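Transglutaminase-like enzymes, putative cysteine protease (Cytophaga hutchinsonii, PDB 3ISR) probably acts as a cysteine protease of the transglutaminase-like kind, though its substrate is unknown. Local coordinates at residues I20-M25 and A253-F258; Q42-E47 and T66-R71; L72-T75 and T79-M82; D183-G188 and A199-G204; F218-G223 and I227-T232. All coordinates share one frame; numbering follows the deposited sequence.

Interactions 1 and 3 lie side by side, with centres about 8 Å apart. Both are apolar and pack the long sheet holding strands 12-24 and 78-96 against the smaller four-stranded sheet. They touch through T21 and S81, which share a hydrogen bond. The segment 66-71 of interaction 2 runs into strand 69-74, which also carries interaction 3, but here a salt bridge replaces packing. It is partly buried, as is interaction 1, while interaction 3 is fully buried. Interactions 4 and 5 are buried contacts within the transglutaminase-like part, with centres about 8 Å apart. There an aromatic helix-strand contact adjoins a hydrogen-bonded hairpin.

Interaction 1. Residues I20-M25 and A253-F258; sequences ITYQVM and AVASIF
The flat group is the Y22 ring, and A255 and I257 meet it obliquely at its outer end. The rings of F80 and F30 also meet it, the F80 plane turned by about 25° and the F30 plane by about 55°. The contact is face-to-face packing of two beta sheets, a sandwich. Strand 12-24 belongs to the large antiparallel sheet. Strand 255-258 is an outermost strand of the four-stranded one. No hydrogen bond joins the two segments, and the nearest CA atoms, those of I20 and A255, are 9.9 Å apart. Side chains therefore bridge the gap.

On strand 12-24, I20 and Y22 point at the other sheet, while T21 between them turns its hydroxyl to S81. On the facing strand, A255 and I257 point inward. S256 between them turns away and packs on F118 of the second subunit. I257 keeps its long branch extended (chi2 169°), and this carries the methyl CD1 out to Y22. There CD1 lies 3.9 Å from Y22 CE1. F30 and T28 also touch I257, so its side chain is packed by its own sheet as well.

I20 makes the lighter contact beside them. Its CD1 comes to 4.3 Å from V254 CG1, just before the strand begins, and V254 also packs on F214. The short side chain of A255 allows the tyrosine hydroxyl to come close. Y22 OH lies 3.2 Å from A255 CB.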
# COMPACT_ATOMS: atom_id res chain seq x y z
N ILE B 20 1.66 34.13 3.54
CA ILE B 20 2.38 32.98 4.05
C ILE B 20 3.80 33.41 4.44
O ILE B 20 4.42 34.23 3.75
CB ILE B 20 2.47 31.82 3.01
CG1 ILE B 20 1.21 31.75 2.13
CG2 ILE B 20 2.69 30.48 3.74
CD1 ILE B 20 1.33 30.84 0.87
N THR B 21 4.30 32.84 5.53
CA THR B 21 5.66 33.11 5.97
C THR B 21 6.42 31.79 6.08
O THR B 21 5.87 30.81 6.61
CB THR B 21 5.67 33.83 7.34
OG1 THR B 21 4.92 35.04 7.23
CG2 THR B 21 7.11 34.18 7.80
N TYR B 22 7.66 31.77 5.59
CA TYR B 22 8.51 30.58 5.65
C TYR B 22 9.82 30.80 6.39
O TYR B 22 10.42 31.87 6.29
CB TYR B 22 8.85 30.11 4.24
CG TYR B 22 7.69 29.49 3.54
CD1 TYR B 22 7.43 28.13 3.69
CD2 TYR B 22 6.84 30.26 2.75
CE1 TYR B 22 6.35 27.55 3.06
CE2 TYR B 22 5.77 29.68 2.12
CZ TYR B 22 5.52 28.32 2.28
OH TYR B 22 4.46 27.74 1.65
N GLN B 23 10.25 29.78 7.13
CA GLN B 23 11.62 29.69 7.61
C GLN B 23 12.35 28.78 6.62
O GLN B 23 11.89 27.68 6.36
CB GLN B 23 11.68 29.11 9.02
N VAL B 24 13.47 29.25 6.10
CA VAL B 24 14.22 28.52 5.08
C VAL B 24 15.48 27.93 5.74
O VAL B 24 16.29 28.67 6.30
CB VAL B 24 14.57 29.46 3.89
CG1 VAL B 24 15.32 28.72 2.79
CG2 VAL B 24 13.30 30.11 3.33
N MSE B 25 15.60 26.60 5.69
CA MSE B 25 16.70 25.87 6.35
C MSE B 25 17.93 25.71 5.47
O MSE B 25 19.06 25.79 5.94
CB MSE B 25 16.23 24.47 6.79
CG MSE B 25 15.10 24.47 7.81
SE MSE B 25 15.57 25.46 9.43
CE MSE B 25 17.10 24.41 10.08
N ALA B 253 -0.47 22.48 -6.36
CA ALA B 253 -0.05 22.63 -4.95
C ALA B 253 -0.02 24.09 -4.56
O ALA B 253 0.31 24.95 -5.39
CB ALA B 253 1.33 22.03 -4.75
N VAL B 254 -0.32 24.38 -3.30
CA VAL B 254 -0.21 25.75 -2.80
C VAL B 254 1.24 26.17 -2.90
O VAL B 254 1.55 27.24 -3.42
CB VAL B 254 -0.70 25.87 -1.34
CG1 VAL B 254 -0.43 27.28 -0.78
CG2 VAL B 254 -2.18 25.56 -1.27
N ALA B 255 2.13 25.29 -2.45
CA ALA B 255 3.55 25.55 -2.45
C ALA B 255 4.31 24.27 -2.75
O ALA B 255 4.19 23.29 -2.02
CB ALA B 255 3.97 26.13 -1.09
N SER B 256 5.09 24.29 -3.83
CA SER B 256 6.01 23.20 -4.09
C SER B 256 7.39 23.66 -3.65
O SER B 256 7.88 24.70 -4.11
CB SER B 256 5.99 22.82 -5.56
OG SER B 256 4.70 22.31 -5.89
N ILE B 257 8.00 22.89 -2.75
CA ILE B 257 9.23 23.31 -2.07
C ILE B 257 10.39 22.41 -2.46
O ILE B 257 10.42 21.22 -2.14
CB ILE B 257 9.02 23.33 -0.54
CG1 ILE B 257 7.89 24.31 -0.18
CG2 ILE B 257 10.33 23.63 0.20
CD1 ILE B 257 7.42 24.23 1.26
N PHE B 258 11.33 23.00 -3.19
CA PHE B 258 12.55 22.32 -3.64
C PHE B 258 13.72 22.73 -2.77
O PHE B 258 14.42 23.69 -3.08
CB PHE B 258 12.84 22.64 -5.10
CG PHE B 258 11.80 22.12 -6.04
CD1 PHE B 258 10.66 22.86 -6.31
CD2 PHE B 258 11.94 20.86 -6.64
CE1 PHE B 258 9.66 22.37 -7.16
CE2 PHE B 258 10.95 20.37 -7.50
CZ PHE B 258 9.81 21.13 -7.76

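Interaction 2. Residues Q42-E47 and T66-R71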
# COMPACT_ATOMS: atom_id res chain seq x y z
N GLN B 42 -14.11 34.73 -15.19
CA GLN B 42 -13.54 35.26 -13.96
C GLN B 42 -12.50 36.32 -14.30
O GLN B 42 -11.52 36.03 -14.99
CB GLN B 42 -12.87 34.13 -13.13
CG GLN B 42 -12.21 34.63 -11.84
CD GLN B 42 -11.80 33.50 -10.91
OE1 GLN B 42 -12.65 32.81 -10.34
NE2 GLN B 42 -10.50 33.32 -10.75
N HIS B 43 -12.72 37.53 -13.79
CA HIS B 43 -11.87 38.68 -14.12
C HIS B 43 -11.26 39.28 -12.87
O HIS B 43 -11.93 39.45 -11.84
CB HIS B 43 -12.68 39.75 -14.89
CG HIS B 43 -13.53 39.18 -15.99
ND1 HIS B 43 -13.09 39.07 -17.29
CD2 HIS B 43 -14.78 38.67 -15.97
CE1 HIS B 43 -14.03 38.51 -18.03
NE2 HIS B 43 -15.07 38.26 -17.25
N ILE B 44 -9.98 39.60 -12.97
CA ILE B 44 -9.29 40.26 -11.90
C ILE B 44 -9.34 41.76 -12.20
O ILE B 44 -8.78 42.25 -13.19
CB ILE B 44 -7.85 39.75 -11.76
CG1 ILE B 44 -7.86 38.22 -11.48
CG2 ILE B 44 -7.13 40.48 -10.64
CD1 ILE B 44 -6.58 37.55 -11.79
N LEU B 45 -10.06 42.47 -11.34
CA LEU B 45 -10.22 43.91 -11.48
C LEU B 45 -8.97 44.59 -10.94
O LEU B 45 -8.51 45.57 -11.51
CB LEU B 45 -11.50 44.37 -10.76
CG LEU B 45 -12.72 43.50 -11.12
CD1 LEU B 45 -13.91 43.71 -10.17
CD2 LEU B 45 -13.15 43.66 -12.58
N ASP B 46 -8.40 44.01 -9.88
CA ASP B 46 -7.16 44.49 -9.26
C ASP B 46 -6.44 43.38 -8.46
O ASP B 46 -7.09 42.58 -7.78
CB ASP B 46 -7.51 45.65 -8.33
CG ASP B 46 -6.29 46.34 -7.76
OD1 ASP B 46 -5.39 46.73 -8.55
OD2 ASP B 46 -6.24 46.51 -6.53
N GLU B 47 -5.11 43.34 -8.53
CA GLU B 47 -4.32 42.44 -7.68
C GLU B 47 -2.97 43.04 -7.28
O GLU B 47 -2.40 43.86 -8.00
CB GLU B 47 -4.11 41.06 -8.36
CG GLU B 47 -3.19 41.08 -9.58
CD GLU B 47 -2.99 39.71 -10.20
OE1 GLU B 47 -3.60 38.72 -9.75
OE2 GLU B 47 -2.21 39.62 -11.17
N THR B 66 -4.09 26.48 -16.93
CA THR B 66 -5.17 26.50 -15.94
C THR B 66 -4.67 26.79 -14.51
O THR B 66 -5.30 26.39 -13.52
CB THR B 66 -6.00 25.19 -15.96
OG1 THR B 66 -5.14 24.09 -15.66
CG2 THR B 66 -6.68 24.98 -17.34
N SER B 67 -3.53 27.46 -14.42
CA SER B 67 -3.01 27.95 -13.13
C SER B 67 -1.94 28.97 -13.40
O SER B 67 -1.28 28.91 -14.45
CB SER B 67 -2.40 26.81 -12.31
OG SER B 67 -1.55 26.04 -13.12
N ARG B 68 -1.76 29.89 -12.46
CA ARG B 68 -0.74 30.91 -12.53
C ARG B 68 0.24 30.60 -11.43
O ARG B 68 -0.08 30.75 -10.25
CB ARG B 68 -1.34 32.30 -12.28
CG ARG B 68 -2.34 32.70 -13.35
CD ARG B 68 -3.09 33.97 -12.96
NE ARG B 68 -2.19 35.12 -12.88
CZ ARG B 68 -2.47 36.27 -12.27
NH1 ARG B 68 -3.64 36.47 -11.67
NH2 ARG B 68 -1.57 37.25 -12.27
N PHE B 69 1.43 30.16 -11.82
CA PHE B 69 2.46 29.84 -10.84
C PHE B 69 3.41 31.01 -10.67
O PHE B 69 3.62 31.78 -11.60
CB PHE B 69 3.24 28.61 -11.31
CG PHE B 69 2.42 27.35 -11.37
CD1 PHE B 69 1.98 26.74 -10.19
CD2 PHE B 69 2.10 26.76 -12.59
CE1 PHE B 69 1.21 25.55 -10.22
CE2 PHE B 69 1.35 25.57 -12.65
CZ PHE B 69 0.90 24.96 -11.45
N VAL B 70 3.98 31.17 -9.47
CA VAL B 70 5.06 32.14 -9.27
C VAL B 70 6.20 31.45 -8.57
O VAL B 70 5.99 30.65 -7.66
CB VAL B 70 4.62 33.41 -8.46
CG1 VAL B 70 3.63 34.26 -9.26
CG2 VAL B 70 4.04 33.03 -7.12
N ARG B 71 7.42 31.75 -8.99
CA ARG B 71 8.56 31.09 -8.38
C ARG B 71 9.66 32.06 -7.97
O ARG B 71 9.87 33.10 -8.60
CB ARG B 71 9.13 30.00 -9.29
CG ARG B 71 9.47 30.46 -10.67
CD ARG B 71 10.14 29.34 -11.49
NE ARG B 71 10.18 29.73 -12.89
CZ ARG B 71 10.50 28.92 -13.89
NH1 ARG B 71 10.50 29.38 -15.13
NH2 ARG B 71 10.83 27.65 -13.65
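E47 OE1 is held by two groups, R68 NH1 at 3.0 Å and the hydroxyl of Y84. The other carboxylate oxygen completes a two-point salt bridge, with R68 NH2 2.7 Å from E47 OE2. That second bond is nearly straight (175°). It uses the syn lone pair of OE2 and lies in the guanidinium plane. The bond to OE1 is a little tilted. Carboxylate and guanidinium planes differ by 27°, so the groups meet edge to edge, end-on.

R68 reaches the glutamate with a bend in its chain (chi3 64°). I44 runs past it in the opposite direction; the modelled approach of its CD1 to R68 NH1 is too short to be read as sound packing. Further polar partners hold the same arginine: NE pairs with E59, and NH1 also bonds to A36 O. The contact ties strand 43-52 of the large sheet to segment 66-71, which leads into the smaller one.

Were E47 an alanine, R68 would probably lose one of its two acidic mates, and Y84 this acceptor. With carboxylates at NE and at the NH1/NH2 end, the buried arginine is probably kept charged.

Interaction 3. Residues L72-T75 and T79-M82; sequences LKAT and TFSM
This is a beta arch. The chain leaves strand 69-74, turns, and enters strand 78-96, but the two strands belong to different sheets that face each other. No hydrogen bond joins the two segments, and side chains fill the space between them. The separation grows away from the turn: the CA atoms of A74 and F80 are 8.1 Å apart, and those of L72 and M82 are 10.7 Å apart.

F80 carries the contact. Its ring comes from the large sheet, and its far end meets L72 and A74 of the smaller one. Both L72 methyls reach it. L72 CD1 lies 4.1 Å from F80 CZ, and L72 CD2 lies 4.2 Å from F80 CE1. The two side chains cross at a slant. In each, CG sits between the backbone N and the carbonyl carbon (chi1 73° for F80, 59° for L72), and from there the ring and the branched end turn into the space between the sheets.

All three residues are buried. F30 meets the F80 ring edge-to-face, and I55 touches both F80 and L72. V24 packs on A74 and F80 from strand 12-24. K73 and T79 turn the other way, and K73 packs on V107 of the second subunit. In the turn itself, T75 O accepts a hydrogen bond from T78 OG1. Nearer the turn, A74 adds its methyl, with A74 CB 4.2 Å from F80 CE2.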
# COMPACT_ATOMS: atom_id res chain seq x y z
N LEU B 72 10.34 31.68 -6.89
CA LEU B 72 11.43 32.46 -6.32
C LEU B 72 12.38 31.51 -5.63
O LEU B 72 12.00 30.37 -5.31
CB LEU B 72 10.89 33.48 -5.30
CG LEU B 72 10.11 33.01 -4.07
CD1 LEU B 72 11.02 32.44 -3.00
CD2 LEU B 72 9.35 34.23 -3.50
N LYS B 73 13.61 31.96 -5.40
CA LYS B 73 14.55 31.18 -4.61
C LYS B 73 14.92 31.96 -3.35
O LYS B 73 14.95 33.19 -3.35
CB LYS B 73 15.78 30.77 -5.44
CG LYS B 73 16.59 31.92 -6.04
CD LYS B 73 17.72 31.40 -6.94
CE LYS B 73 18.90 32.39 -6.93
NZ LYS B 73 19.83 32.24 -8.09
N ALA B 74 15.19 31.22 -2.28
CA ALA B 74 15.48 31.80 -0.98
C ALA B 74 16.76 31.19 -0.40
O ALA B 74 16.99 29.99 -0.53
CB ALA B 74 14.31 31.58 -0.03
N THR B 75 17.59 32.02 0.22
CA THR B 75 18.86 31.54 0.77
C THR B 75 18.70 30.88 2.15
O THR B 75 17.73 31.15 2.88
CB THR B 75 19.97 32.64 0.73
OG1 THR B 75 20.82 32.51 1.88
CG2 THR B 75 19.36 34.02 0.74
N THR B 79 14.22 34.06 6.60
CA THR B 79 12.76 33.95 6.56
C THR B 79 12.25 34.93 5.52
O THR B 79 12.92 35.91 5.22
CB THR B 79 12.13 34.24 7.93
OG1 THR B 79 12.34 35.61 8.27
CG2 THR B 79 12.75 33.35 9.01
N PHE B 80 11.08 34.64 4.95
CA PHE B 80 10.40 35.62 4.08
C PHE B 80 8.89 35.46 4.20
O PHE B 80 8.42 34.41 4.62
CB PHE B 80 10.85 35.49 2.62
CG PHE B 80 10.30 34.26 1.92
CD1 PHE B 80 9.14 34.34 1.15
CD2 PHE B 80 10.94 33.03 2.04
CE1 PHE B 80 8.62 33.22 0.50
CE2 PHE B 80 10.42 31.89 1.40
CZ PHE B 80 9.26 32.00 0.63
N SER B 81 8.16 36.51 3.85
CA SER B 81 6.70 36.47 3.79
C SER B 81 6.23 36.89 2.41
O SER B 81 6.88 37.70 1.74
CB SER B 81 6.08 37.43 4.82
OG SER B 81 6.46 37.05 6.12
N MSE B 82 5.11 36.32 1.98
CA MSE B 82 4.52 36.67 0.71
C MSE B 82 3.06 36.98 0.95
O MSE B 82 2.37 36.21 1.60
CB MSE B 82 4.64 35.51 -0.27
CG MSE B 82 4.10 35.85 -1.65
SE MSE B 82 4.27 34.34 -2.86
CE MSE B 82 3.00 33.13 -1.97

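Interaction 4. Residues D183-G188 and A199-G204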
# COMPACT_ATOMS: atom_id res chain seq x y z
N ASP B 183 -8.25 15.71 0.24
CA ASP B 183 -8.54 14.28 0.21
C ASP B 183 -9.95 13.99 -0.28
O ASP B 183 -10.16 13.01 -0.99
CB ASP B 183 -8.34 13.71 1.62
CG ASP B 183 -6.97 14.05 2.21
OD1 ASP B 183 -5.94 13.70 1.59
OD2 ASP B 183 -6.92 14.72 3.26
N PHE B 184 -10.93 14.80 0.13
CA PHE B 184 -12.31 14.64 -0.34
C PHE B 184 -12.38 14.89 -1.84
O PHE B 184 -13.10 14.20 -2.57
CB PHE B 184 -13.23 15.65 0.37
CG PHE B 184 -13.66 15.25 1.76
CD1 PHE B 184 -12.72 15.07 2.79
CD2 PHE B 184 -15.01 15.15 2.08
CE1 PHE B 184 -13.12 14.75 4.09
CE2 PHE B 184 -15.42 14.83 3.40
CZ PHE B 184 -14.49 14.64 4.40
N ALA B 185 -11.63 15.87 -2.33
CA ALA B 185 -11.61 16.17 -3.77
C ALA B 185 -10.98 15.01 -4.53
O ALA B 185 -11.51 14.55 -5.56
CB ALA B 185 -10.81 17.44 -4.03
N HIS B 186 -9.84 14.53 -4.05
CA HIS B 186 -9.15 13.45 -4.78
C HIS B 186 -10.03 12.23 -4.84
O HIS B 186 -10.06 11.53 -5.84
CB HIS B 186 -7.82 13.06 -4.08
CG HIS B 186 -6.70 14.03 -4.28
ND1 HIS B 186 -6.54 14.79 -5.42
CD2 HIS B 186 -5.64 14.33 -3.49
CE1 HIS B 186 -5.44 15.53 -5.32
NE2 HIS B 186 -4.88 15.26 -4.16
N LEU B 187 -10.75 11.94 -3.75
CA LEU B 187 -11.60 10.76 -3.74
C LEU B 187 -12.82 10.86 -4.68
O LEU B 187 -13.14 9.91 -5.40
CB LEU B 187 -12.02 10.40 -2.31
CG LEU B 187 -12.86 9.13 -2.18
CD1 LEU B 187 -12.08 7.91 -2.79
CD2 LEU B 187 -13.21 8.89 -0.70
N GLY B 188 -13.47 12.02 -4.72
CA GLY B 188 -14.56 12.25 -5.69
C GLY B 188 -14.05 12.07 -7.12
O GLY B 188 -14.69 11.42 -7.94
N ALA B 199 -13.13 13.95 -14.69
CA ALA B 199 -13.18 14.79 -13.48
C ALA B 199 -11.85 15.45 -13.25
O ALA B 199 -10.82 14.89 -13.62
CB ALA B 199 -13.57 13.96 -12.27
N ARG B 200 -11.86 16.64 -12.65
CA ARG B 200 -10.62 17.34 -12.42
C ARG B 200 -10.63 18.03 -11.05
O ARG B 200 -11.69 18.25 -10.45
CB ARG B 200 -10.35 18.36 -13.54
CG ARG B 200 -11.39 19.54 -13.57
CD ARG B 200 -11.17 20.45 -14.78
NE ARG B 200 -11.96 21.68 -14.63
CZ ARG B 200 -12.11 22.60 -15.57
NH1 ARG B 200 -11.53 22.47 -16.76
NH2 ARG B 200 -12.85 23.68 -15.32
N TYR B 201 -9.44 18.38 -10.59
CA TYR B 201 -9.23 19.00 -9.30
C TYR B 201 -9.40 20.52 -9.41
O TYR B 201 -8.94 21.12 -10.38
CB TYR B 201 -7.81 18.64 -8.90
CG TYR B 201 -7.36 19.00 -7.51
CD1 TYR B 201 -7.77 18.24 -6.42
CD2 TYR B 201 -6.43 20.02 -7.31
CE1 TYR B 201 -7.30 18.53 -5.13
CE2 TYR B 201 -5.97 20.33 -6.03
CZ TYR B 201 -6.42 19.57 -4.95
OH TYR B 201 -5.98 19.82 -3.68
N PHE B 202 -10.04 21.12 -8.41
CA PHE B 202 -10.32 22.57 -8.39
C PHE B 202 -9.80 23.13 -7.06
O PHE B 202 -10.12 22.61 -6.00
CB PHE B 202 -11.84 22.77 -8.53
CG PHE B 202 -12.32 24.23 -8.42
CD1 PHE B 202 -12.79 24.90 -9.53
CD2 PHE B 202 -12.31 24.89 -7.20
CE1 PHE B 202 -13.24 26.24 -9.44
CE2 PHE B 202 -12.76 26.23 -7.09
CZ PHE B 202 -13.23 26.89 -8.22
N THR B 203 -8.99 24.18 -7.12
CA THR B 203 -8.59 24.90 -5.90
C THR B 203 -9.10 26.33 -5.96
O THR B 203 -9.17 26.91 -7.04
CB THR B 203 -7.08 24.91 -5.68
OG1 THR B 203 -6.42 25.51 -6.81
CG2 THR B 203 -6.58 23.47 -5.52
N GLY B 204 -9.40 26.91 -4.81
CA GLY B 204 -9.86 28.28 -4.80
C GLY B 204 -9.88 28.94 -3.45
O GLY B 204 -9.62 28.31 -2.41
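Y201 holds its CG anti to the backbone nitrogen (chi1 -172°), and H186 holds its own anti to the carbonyl carbon (chi1 -76°). These torsions swing the two rings toward each other in the gap between helix and strand. The planes differ by only 22°, yet the rings are offset so far that little of one covers the other. The centroids are 4.9 Å apart. The closest atoms are H186 CE1 and Y201 CE1, at 3.5 Å. H186 ND1 also approaches the tyrosine, 3.8 Å from Y201 CD1.

A185 adds an apolar contact, with its CB 3.8 Å from Y201 CE1. One ring carbon, Y201 CE1, is thus touched by two successive residues of the helix.

Helix 181-194 here packs on strand 199-206, which follows it in the chain. This is the helix-on-sheet core of the transglutaminase-like, papain-like fold. I189, one turn on from A185, and R182 touch Y201 as well. The Y122 ring also meets H186, and D248 and A249 pack on that histidine from a loop. On the helix, L187 N bonds to D183 O at 3.0 Å. D183 points away from the strand, and its OD2 accepts from V180 N.

Interaction 5. Residues F218-G223 and I227-T232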
# COMPACT_ATOMS: atom_id res chain seq x y z
N PHE B 218 -13.86 19.45 -6.60
CA PHE B 218 -13.69 18.85 -7.92
C PHE B 218 -14.80 19.22 -8.88
O PHE B 218 -15.86 19.71 -8.46
CB PHE B 218 -13.49 17.33 -7.81
CG PHE B 218 -14.74 16.54 -7.50
CD1 PHE B 218 -15.45 15.91 -8.53
CD2 PHE B 218 -15.17 16.36 -6.19
CE1 PHE B 218 -16.61 15.17 -8.23
CE2 PHE B 218 -16.30 15.64 -5.90
CZ PHE B 218 -17.02 15.03 -6.90
N GLU B 219 -14.55 19.01 -10.17
CA GLU B 219 -15.54 19.26 -11.20
C GLU B 219 -15.62 18.03 -12.07
O GLU B 219 -14.62 17.37 -12.29
CB GLU B 219 -15.16 20.48 -12.04
CG GLU B 219 -15.13 21.81 -11.25
CD GLU B 219 -14.57 22.96 -12.07
OE1 GLU B 219 -13.49 22.78 -12.68
OE2 GLU B 219 -15.19 24.05 -12.11
N ALA B 220 -16.84 17.67 -12.47
CA ALA B 220 -17.05 16.54 -13.37
C ALA B 220 -17.59 17.08 -14.67
O ALA B 220 -18.38 18.03 -14.68
CB ALA B 220 -18.04 15.55 -12.76
N TYR B 221 -17.21 16.45 -15.78
CA TYR B 221 -17.67 16.93 -17.08
C TYR B 221 -18.92 16.19 -17.45
O TYR B 221 -18.88 14.99 -17.76
CB TYR B 221 -16.58 16.72 -18.13
CG TYR B 221 -16.83 17.42 -19.43
CD1 TYR B 221 -16.55 18.79 -19.58
CD2 TYR B 221 -17.32 16.72 -20.54
CE1 TYR B 221 -16.76 19.45 -20.80
CE2 TYR B 221 -17.52 17.38 -21.77
CZ TYR B 221 -17.23 18.74 -21.88
OH TYR B 221 -17.42 19.39 -23.09
N ILE B 222 -20.04 16.90 -17.40
CA ILE B 222 -21.36 16.30 -17.55
C ILE B 222 -22.15 17.12 -18.55
O ILE B 222 -22.37 18.32 -18.35
CB ILE B 222 -22.17 16.31 -16.21
CG1 ILE B 222 -21.37 15.64 -15.07
CG2 ILE B 222 -23.52 15.62 -16.42
CD1 ILE B 222 -21.96 15.88 -13.69
N GLY B 223 -22.57 16.46 -19.62
CA GLY B 223 -23.38 17.12 -20.65
C GLY B 223 -22.69 18.32 -21.26
O GLY B 223 -23.33 19.30 -21.60
N ILE B 227 -19.08 20.64 -14.07
CA ILE B 227 -20.02 20.92 -13.01
C ILE B 227 -19.25 20.74 -11.70
O ILE B 227 -18.62 19.71 -11.50
CB ILE B 227 -21.20 19.93 -13.01
CG1 ILE B 227 -21.94 19.91 -14.37
CG2 ILE B 227 -22.18 20.24 -11.86
CD1 ILE B 227 -22.54 21.26 -14.84
N ILE B 228 -19.35 21.73 -10.82
CA ILE B 228 -18.61 21.71 -9.56
C ILE B 228 -19.30 20.92 -8.45
O ILE B 228 -20.53 20.96 -8.31
CB ILE B 228 -18.25 23.15 -9.10
CG1 ILE B 228 -17.13 23.08 -8.05
CG2 ILE B 228 -19.48 23.90 -8.60
CD1 ILE B 228 -16.16 24.25 -8.12
N PHE B 229 -18.50 20.22 -7.64
CA PHE B 229 -19.02 19.40 -6.53
C PHE B 229 -18.06 19.52 -5.36
O PHE B 229 -16.87 19.67 -5.55
CB PHE B 229 -19.08 17.92 -6.92
CG PHE B 229 -20.11 17.61 -7.95
CD1 PHE B 229 -21.39 17.20 -7.58
CD2 PHE B 229 -19.81 17.71 -9.31
CE1 PHE B 229 -22.36 16.90 -8.55
CE2 PHE B 229 -20.78 17.43 -10.29
CZ PHE B 229 -22.05 17.03 -9.91
N ASP B 230 -18.58 19.42 -4.14
CA ASP B 230 -17.71 19.54 -2.96
C ASP B 230 -18.26 18.65 -1.87
O ASP B 230 -19.20 19.02 -1.18
CB ASP B 230 -17.64 21.01 -2.49
CG ASP B 230 -16.84 21.19 -1.22
OD1 ASP B 230 -16.19 20.24 -0.74
OD2 ASP B 230 -16.86 22.30 -0.65
N ALA B 231 -17.65 17.48 -1.72
CA ALA B 231 -18.11 16.50 -0.75
C ALA B 231 -17.89 16.90 0.70
O ALA B 231 -18.45 16.25 1.58
CB ALA B 231 -17.48 15.12 -1.03
N THR B 232 -17.13 17.96 0.97
CA THR B 232 -16.99 18.42 2.37
C THR B 232 -18.25 19.13 2.85
O THR B 232 -18.49 19.21 4.06
CB THR B 232 -15.80 19.40 2.61
OG1 THR B 232 -16.05 20.65 1.95
CG2 THR B 232 -14.47 18.79 2.13
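Strands 218-222 and 227-229 form an antiparallel hairpin in which F218 pairs with F229 and A220 with I227, each through two backbone hydrogen bonds. The shortest are F229 N to F218 O and I227 N to A220 O, both 2.8 Å. Between them, E219 and I228 make the non-hydrogen-bonded pair.

F218, A220, I227 and F229 share one face of the sheet. F229 CB sits over a face of the F218 ring, a CH-pi contact 3.9 Å from the centroid. The ring planes differ by 18°, but one ring lies well to the side of the other. I222 CD1 meets the F229 ring at its edge, 3.9 Å from F229 CE2. With an alanine at F218, F229 CB would probably lose its aromatic cover, and a gap would open toward the helices. On the other face, E219 CG packs 4.0 Å from I228 CG1, while its carboxylate pairs with R200.

After the strand, D230 OD1 accepts a hydrogen bond from T232 N, an Asx turn. Its OD2 bonds to H215, consistent with the His-Asp pair of transglutaminase-like active sites. Helices 142-156 and 181-194 cover the phenylalanine face, with T150 touching both rings, and strand 199-206 adjoins strand 215-222 on the side away from strand 225-229.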